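Local coordinates for flavin reductase domain protein, FMN-binding (Shewanella baltica, PDB 3HMZ), which binds flavin mononucleotide and is probably an NAD(P)-dependent oxidoreductase of the flavin reductase type, at residues V32-M45 with K69-Q83. Numbering follows the deposited sequence. Where two conformers were deposited one is given.
With FMN (flavin mononucleotide), chain B.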
loop_
_atom_site.group_PDB
_atom_site.type_symbol
_atom_site.label_atom_id
_atom_site.label_comp_id
_atom_site.label_asym_id
_atom_site.label_seq_id
_atom_site.Cartn_x
_atom_site.Cartn_y
_atom_site.Cartn_z
ATOM N N VAL A 32 6.352 4.632 -3.998
ATOM C CA VAL A 32 7.598 5.143 -3.483
ATOM C C VAL A 32 8.722 5.062 -4.477
ATOM O O VAL A 32 8.573 4.453 -5.547
ATOM C CB VAL A 32 8.012 4.391 -2.187
ATOM C CG1 VAL A 32 6.874 4.432 -1.153
ATOM C CG2 VAL A 32 8.369 2.922 -2.466
ATOM N N LEU A 33 9.824 5.720 -4.133
ATOM C CA LEU A 33 11.100 5.505 -4.840
ATOM C C LEU A 33 11.989 4.692 -3.899
ATOM O O LEU A 33 12.078 4.971 -2.711
ATOM C CB LEU A 33 11.792 6.808 -5.239
ATOM C CG LEU A 33 10.919 7.826 -5.939
ATOM C CD1 LEU A 33 11.763 9.084 -6.181
ATOM C CD2 LEU A 33 10.271 7.306 -7.205
ATOM N N VAL A 34 12.624 3.669 -4.451
ATOM C CA VAL A 34 13.587 2.818 -3.738
ATOM C C VAL A 34 14.966 3.231 -4.234
ATOM O O VAL A 34 15.238 3.228 -5.436
ATOM C CB VAL A 34 13.376 1.305 -4.021
ATOM C CG1 VAL A 34 14.335 0.438 -3.151
ATOM C CG2 VAL A 34 11.873 0.925 -3.839
ATOM N N SER A 35 15.823 3.646 -3.315
ATOM C CA SER A 35 17.218 3.956 -3.679
ATOM C C SER A 35 18.204 3.114 -2.899
ATOM O O SER A 35 17.962 2.727 -1.746
ATOM C CB SER A 35 17.483 5.436 -3.512
ATOM O OG SER A 35 17.313 5.820 -2.161
ATOM N N ALA A 36 19.369 2.901 -3.518
ATOM C CA ALA A 36 20.391 2.054 -2.922
ATOM C C ALA A 36 21.739 2.374 -3.541
ATOM O O ALA A 36 21.802 2.966 -4.623
ATOM C CB ALA A 36 20.030 0.535 -3.090
ATOM N N ARG A 37 22.775 1.960 -2.824
ATOM C CA ARG A 37 24.152 2.139 -3.222
ATOM C C ARG A 37 24.924 0.824 -3.131
ATOM O O ARG A 37 24.786 0.089 -2.162
ATOM C CB ARG A 37 24.787 3.137 -2.282
ATOM C CG ARG A 37 26.252 3.499 -2.594
ATOM C CD ARG A 37 26.697 4.576 -1.636
ATOM N NE ARG A 37 26.047 5.851 -1.980
ATOM C CZ ARG A 37 26.126 6.993 -1.307
ATOM N NH1 ARG A 37 26.814 7.114 -0.188
ATOM N NH2 ARG A 37 25.499 8.052 -1.795
ATOM N N SER A 38 25.767 0.573 -4.124
ATOM C CA SER A 38 26.640 -0.611 -4.068
ATOM C C SER A 38 27.945 -0.245 -4.763
ATOM O O SER A 38 27.925 0.242 -5.902
ATOM C CB SER A 38 26.021 -1.812 -4.727
ATOM O OG SER A 38 26.862 -2.967 -4.517
ATOM N N GLN A 39 29.049 -0.468 -4.041
ATOM C CA GLN A 39 30.405 -0.192 -4.525
ATOM C C GLN A 39 30.486 1.223 -5.123
ATOM O O GLN A 39 31.016 1.464 -6.217
ATOM C CB GLN A 39 30.864 -1.324 -5.458
ATOM C CG GLN A 39 31.004 -2.640 -4.710
ATOM C CD GLN A 39 31.936 -2.530 -3.508
ATOM O OE1 GLN A 39 31.644 -3.040 -2.425
ATOM N NE2 GLN A 39 33.049 -1.827 -3.687
ATOM N N GLY A 40 29.906 2.165 -4.372
ATOM C CA GLY A 40 29.893 3.572 -4.747
ATOM C C GLY A 40 28.978 4.050 -5.852
ATOM O O GLY A 40 29.020 5.232 -6.193
ATOM N N ILE A 41 28.154 3.168 -6.393
ATOM C CA ILE A 41 27.245 3.499 -7.475
ATOM C C ILE A 41 25.841 3.546 -6.856
ATOM O O ILE A 41 25.459 2.659 -6.106
ATOM C CB ILE A 41 27.246 2.432 -8.601
ATOM C CG1 ILE A 41 28.693 2.198 -9.141
ATOM C CG2 ILE A 41 26.278 2.842 -9.709
ATOM C CD1 ILE A 41 29.279 3.436 -9.806
ATOM N N ASP A 42 25.104 4.576 -7.203
ATOM C CA ASP A 42 23.738 4.800 -6.709
ATOM C C ASP A 42 22.708 4.441 -7.758
ATOM O O ASP A 42 22.942 4.523 -8.965
ATOM C CB ASP A 42 23.577 6.283 -6.320
ATOM C CG ASP A 42 24.394 6.663 -5.108
ATOM O OD1 ASP A 42 24.456 5.873 -4.165
ATOM O OD2 ASP A 42 24.933 7.784 -5.047
ATOM N N ASN A 43 21.526 4.072 -7.280
ATOM C CA ASN A 43 20.424 3.823 -8.152
ATOM C C ASN A 43 19.107 4.156 -7.461
ATOM O O ASN A 43 19.035 4.210 -6.240
ATOM C CB ASN A 43 20.364 2.385 -8.653
ATOM C CG ASN A 43 19.581 2.245 -9.934
ATOM O OD1 ASN A 43 19.365 3.214 -10.667
ATOM N ND2 ASN A 43 19.160 1.013 -10.225
ATOM N N VAL A 44 18.114 4.427 -8.289
ATOM C CA VAL A 44 16.755 4.720 -7.849
ATOM C C VAL A 44 15.797 4.008 -8.838
ATOM O O VAL A 44 15.986 4.077 -10.040
ATOM C CB VAL A 44 16.460 6.251 -7.852
ATOM C CG1 VAL A 44 14.993 6.545 -7.370
ATOM C CG2 VAL A 44 17.529 7.054 -7.071
HETATM N N MSE A 45 14.751 3.381 -8.301
HETATM C CA MSE A 45 13.639 2.850 -9.086
HETATM C C MSE A 45 12.314 3.206 -8.404
HETATM O O MSE A 45 12.310 3.665 -7.264
HETATM C CB MSE A 45 13.728 1.326 -9.242
HETATM C CG MSE A 45 13.656 0.540 -7.931
HETATM SE SE MSE A 45 13.526 -1.351 -8.183
HETATM C CE MSE A 45 11.688 -1.651 -7.703
ATOM N N LYS A 69 18.178 -3.714 -11.251
ATOM C CA LYS A 69 19.522 -3.421 -10.762
ATOM C C LYS A 69 19.459 -3.021 -9.296
ATOM O O LYS A 69 20.293 -3.411 -8.506
ATOM C CB LYS A 69 20.219 -2.349 -11.609
ATOM C CG LYS A 69 21.672 -2.055 -11.200
ATOM C CD LYS A 69 22.612 -3.265 -11.296
ATOM C CE LYS A 69 22.817 -3.730 -12.674
ATOM N NZ LYS A 69 23.995 -4.743 -12.650
ATOM N N THR A 70 18.403 -2.306 -8.910
ATOM C CA THR A 70 18.261 -1.907 -7.503
ATOM C C THR A 70 18.224 -3.113 -6.554
ATOM O O THR A 70 18.842 -3.083 -5.498
ATOM C CB THR A 70 17.035 -0.980 -7.298
ATOM O OG1 THR A 70 17.123 0.108 -8.205
ATOM C CG2 THR A 70 17.029 -0.435 -5.889
ATOM N N ARG A 71 17.525 -4.183 -6.953
ATOM C CA ARG A 71 17.509 -5.403 -6.134
ATOM C C ARG A 71 18.934 -5.935 -5.906
ATOM O O ARG A 71 19.302 -6.323 -4.782
ATOM C CB ARG A 71 16.656 -6.461 -6.790
ATOM C CG ARG A 71 16.741 -7.790 -6.092
ATOM C CD ARG A 71 15.768 -8.730 -6.661
ATOM N NE ARG A 71 15.992 -10.087 -6.136
ATOM C CZ ARG A 71 15.057 -11.012 -5.965
ATOM N NH1 ARG A 71 13.771 -10.746 -6.233
ATOM N NH2 ARG A 71 15.394 -12.226 -5.487
ATOM N N GLU A 72 19.711 -5.951 -6.981
ATOM C CA GLU A 72 21.113 -6.411 -6.870
ATOM C C GLU A 72 21.880 -5.592 -5.831
ATOM O O GLU A 72 22.579 -6.131 -4.970
ATOM C CB GLU A 72 21.783 -6.328 -8.233
ATOM C CG GLU A 72 23.243 -6.795 -8.274
ATOM C CD GLU A 72 23.832 -6.561 -9.625
ATOM O OE1 GLU A 72 23.176 -6.981 -10.606
ATOM O OE2 GLU A 72 24.922 -5.899 -9.677
ATOM N N PHE A 73 21.712 -4.273 -5.893
ATOM C CA PHE A 73 22.388 -3.387 -4.948
ATOM C C PHE A 73 21.967 -3.653 -3.518
ATOM O O PHE A 73 22.796 -3.597 -2.595
ATOM C CB PHE A 73 22.124 -1.922 -5.318
ATOM C CG PHE A 73 22.900 -1.401 -6.486
ATOM C CD1 PHE A 73 23.649 -2.236 -7.353
ATOM C CD2 PHE A 73 22.855 -0.031 -6.765
ATOM C CE1 PHE A 73 24.356 -1.688 -8.413
ATOM C CE2 PHE A 73 23.568 0.507 -7.854
ATOM C CZ PHE A 73 24.289 -0.335 -8.681
ATOM N N ILE A 74 20.652 -3.866 -3.325
ATOM C CA ILE A 74 20.127 -4.188 -1.994
ATOM C C ILE A 74 20.671 -5.522 -1.448
ATOM O O ILE A 74 21.020 -5.620 -0.286
ATOM C CB ILE A 74 18.594 -4.108 -1.966
ATOM C CG1 ILE A 74 18.220 -2.627 -2.139
ATOM C CG2 ILE A 74 18.048 -4.637 -0.645
ATOM C CD1 ILE A 74 16.719 -2.345 -2.325
ATOM N N GLU A 75 20.739 -6.522 -2.315
ATOM C CA GLU A 75 21.272 -7.829 -1.930
ATOM C C GLU A 75 22.733 -7.710 -1.544
ATOM O O GLU A 75 23.155 -8.343 -0.588
ATOM C CB GLU A 75 21.108 -8.813 -3.070
ATOM C CG GLU A 75 19.651 -9.257 -3.307
ATOM C CD GLU A 75 19.425 -9.921 -4.648
ATOM O OE1 GLU A 75 20.228 -9.723 -5.591
ATOM O OE2 GLU A 75 18.415 -10.640 -4.785
ATOM N N GLN A 76 23.471 -6.870 -2.259
ATOM C CA GLN A 76 24.891 -6.687 -1.998
ATOM C C GLN A 76 25.151 -5.848 -0.746
ATOM O O GLN A 76 25.991 -6.175 0.054
ATOM C CB GLN A 76 25.579 -6.100 -3.230
ATOM C CG GLN A 76 25.606 -7.037 -4.430
ATOM C CD GLN A 76 26.007 -6.363 -5.747
ATOM O OE1 GLN A 76 26.115 -5.131 -5.848
ATOM N NE2 GLN A 76 26.234 -7.184 -6.771
ATOM N N SER A 77 24.409 -4.749 -0.563
ATOM C CA SER A 77 24.661 -3.845 0.550
ATOM C C SER A 77 23.834 -4.023 1.820
ATOM O O SER A 77 24.249 -3.563 2.883
ATOM C CB SER A 77 24.498 -2.398 0.055
ATOM O OG SER A 77 23.119 -2.122 -0.174
ATOM N N GLY A 78 22.648 -4.608 1.682
ATOM C CA GLY A 78 21.725 -4.794 2.796
ATOM C C GLY A 78 21.052 -3.541 3.336
ATOM O O GLY A 78 20.518 -3.556 4.439
HETATM N N MSE A 79 21.123 -2.455 2.563
HETATM C CA MSE A 79 20.593 -1.149 2.972
HETATM C C MSE A 79 19.918 -0.474 1.785
HETATM O O MSE A 79 20.323 -0.643 0.648
HETATM C CB MSE A 79 21.741 -0.227 3.411
HETATM C CG MSE A 79 22.555 -0.665 4.613
HETATM SE SE MSE A 79 21.584 -0.511 6.273
HETATM C CE MSE A 79 20.982 1.322 6.283
ATOM N N PHE A 80 18.903 0.333 2.078
ATOM C CA PHE A 80 18.234 1.118 1.043
ATOM C C PHE A 80 17.426 2.224 1.705
ATOM O O PHE A 80 17.266 2.260 2.928
ATOM C CB PHE A 80 17.375 0.235 0.116
ATOM C CG PHE A 80 16.322 -0.585 0.823
ATOM C CD1 PHE A 80 16.632 -1.848 1.352
ATOM C CD2 PHE A 80 14.999 -0.154 0.871
ATOM C CE1 PHE A 80 15.681 -2.621 1.959
ATOM C CE2 PHE A 80 14.024 -0.941 1.475
ATOM C CZ PHE A 80 14.368 -2.189 2.016
ATOM N N VAL A 81 16.930 3.128 0.857
ATOM C CA VAL A 81 16.046 4.193 1.304
ATOM C C VAL A 81 14.720 4.019 0.532
ATOM O O VAL A 81 14.683 3.713 -0.680
ATOM C CB VAL A 81 16.603 5.615 1.069
ATOM C CG1 VAL A 81 15.573 6.707 1.481
ATOM C CG2 VAL A 81 17.946 5.815 1.803
ATOM N N ILE A 82 13.640 4.183 1.290
ATOM C CA ILE A 82 12.267 4.283 0.740
ATOM C C ILE A 82 11.874 5.737 0.932
ATOM O O ILE A 82 11.998 6.295 2.020
ATOM C CB ILE A 82 11.278 3.375 1.476
ATOM C CG1 ILE A 82 11.639 1.896 1.240
ATOM C CG2 ILE A 82 9.823 3.655 1.067
ATOM C CD1 ILE A 82 11.567 1.457 -0.221
ATOM N N GLN A 83 11.435 6.370 -0.141
ATOM C CA GLN A 83 11.044 7.767 -0.076
ATOM C C GLN A 83 9.776 8.005 -0.872
ATOM O O GLN A 83 9.487 7.306 -1.827
ATOM C CB GLN A 83 12.190 8.701 -0.513
ATOM C CG GLN A 83 12.834 8.376 -1.864
ATOM C CD GLN A 83 14.242 7.913 -1.733
ATOM O OE1 GLN A 83 15.104 8.736 -1.375
ATOM N NE2 GLN A 83 14.503 6.636 -2.045
HETATM N N1 FMN B . 9.263 -2.920 -9.867
HETATM C C2 FMN B . 9.308 -3.743 -8.768
HETATM O O2 FMN B . 10.148 -4.642 -8.728
HETATM N N3 FMN B . 8.431 -3.519 -7.723
HETATM C C4 FMN B . 7.488 -2.539 -7.741
HETATM O O4 FMN B . 6.711 -2.425 -6.755
HETATM C C4A FMN B . 7.439 -1.719 -8.880
HETATM N N5 FMN B . 6.523 -0.687 -8.971
HETATM C C5A FMN B . 6.577 0.260 -9.983
HETATM C C6 FMN B . 5.759 1.400 -9.958
HETATM C C7 FMN B . 5.796 2.339 -10.984
HETATM C C7M FMN B . 4.930 3.559 -10.933
HETATM C C8 FMN B . 6.664 2.135 -12.059
HETATM C C8M FMN B . 6.736 3.124 -13.206
HETATM C C9 FMN B . 7.475 1.009 -12.064
HETATM C C9A FMN B . 7.467 0.052 -11.060
HETATM N N10 FMN B . 8.286 -1.073 -11.044
HETATM C C10 FMN B . 8.327 -1.908 -9.940
HETATM C "C1'" FMN B . 9.338 -1.299 -12.097
HETATM C "C2'" FMN B . 10.743 -0.796 -11.739
HETATM O "O2'" FMN B . 10.715 0.512 -11.145
HETATM C "C3'" FMN B . 11.531 -0.796 -13.044
HETATM O "O3'" FMN B . 11.681 -2.142 -13.489
HETATM C "C4'" FMN B . 12.861 -0.019 -12.975
HETATM O "O4'" FMN B . 13.228 0.285 -14.317
HETATM C "C5'" FMN B . 13.989 -0.766 -12.292
HETATM O "O5'" FMN B . 15.155 0.053 -12.378
HETATM P P FMN B . 16.597 -0.565 -12.061
HETATM O O1P FMN B . 17.541 0.554 -12.468
HETATM O O2P FMN B . 16.688 -0.949 -10.611
HETATM O O3P FMN B . 16.774 -1.794 -12.913
HETATM O O HOH W 1 22.560 0.657 -0.321
#
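L33 and S35 pair with Q83 and V81 as the hydrogen-bonded positions of an antiparallel ladder between strands 32-38 and 79-83, while helix 69-77 packs against the hairpin 32-45. NE2 of Q83 reaches over to the partner strand with both its acceptors in the amide plane, S35 OG at 2.9 Å and L33 O, the latter met from 65° above the L33 carbonyl plane. L33 O thus takes two donors, since Q83 N reaches it within that plane. P124 O holds S35 OG and V126 N holds Q83 OE1, tying the ladder to the segment at P124 and V126. A leucine at Q83 would probably leave S35 OG without its amide donor and V126 N without its acceptor.

On the opposite sheet face the packing is apolar and tight. V34 sends CG1 to I74 CD1 (3.8 Å) and CG2 to I82 CD1 (3.7 Å), and A36 CB sits against F73 and I74. The F73 ring carries S38 CB over one face in a CH-pi contact, 3.9 Å from the centroid. Toward solvent the contact thins: I41 CG2 grazes F73 CZ, and in one of two conformers of Q76, S38 OG donates to OE1 (2.6 Å), a link that may be only partly occupied. A water bridges R37 N and M79 O where the strands splay.

At the helix start, N43 ND2 meets FMN O1P nearly straight (2.8 Å, 173°), T70 grips O2P through both N and OG1, and K69 N binds O3P. Hairpin and helix N-terminus therefore clasp the phosphate together, and the helix dipole would probably add to its stabilisation.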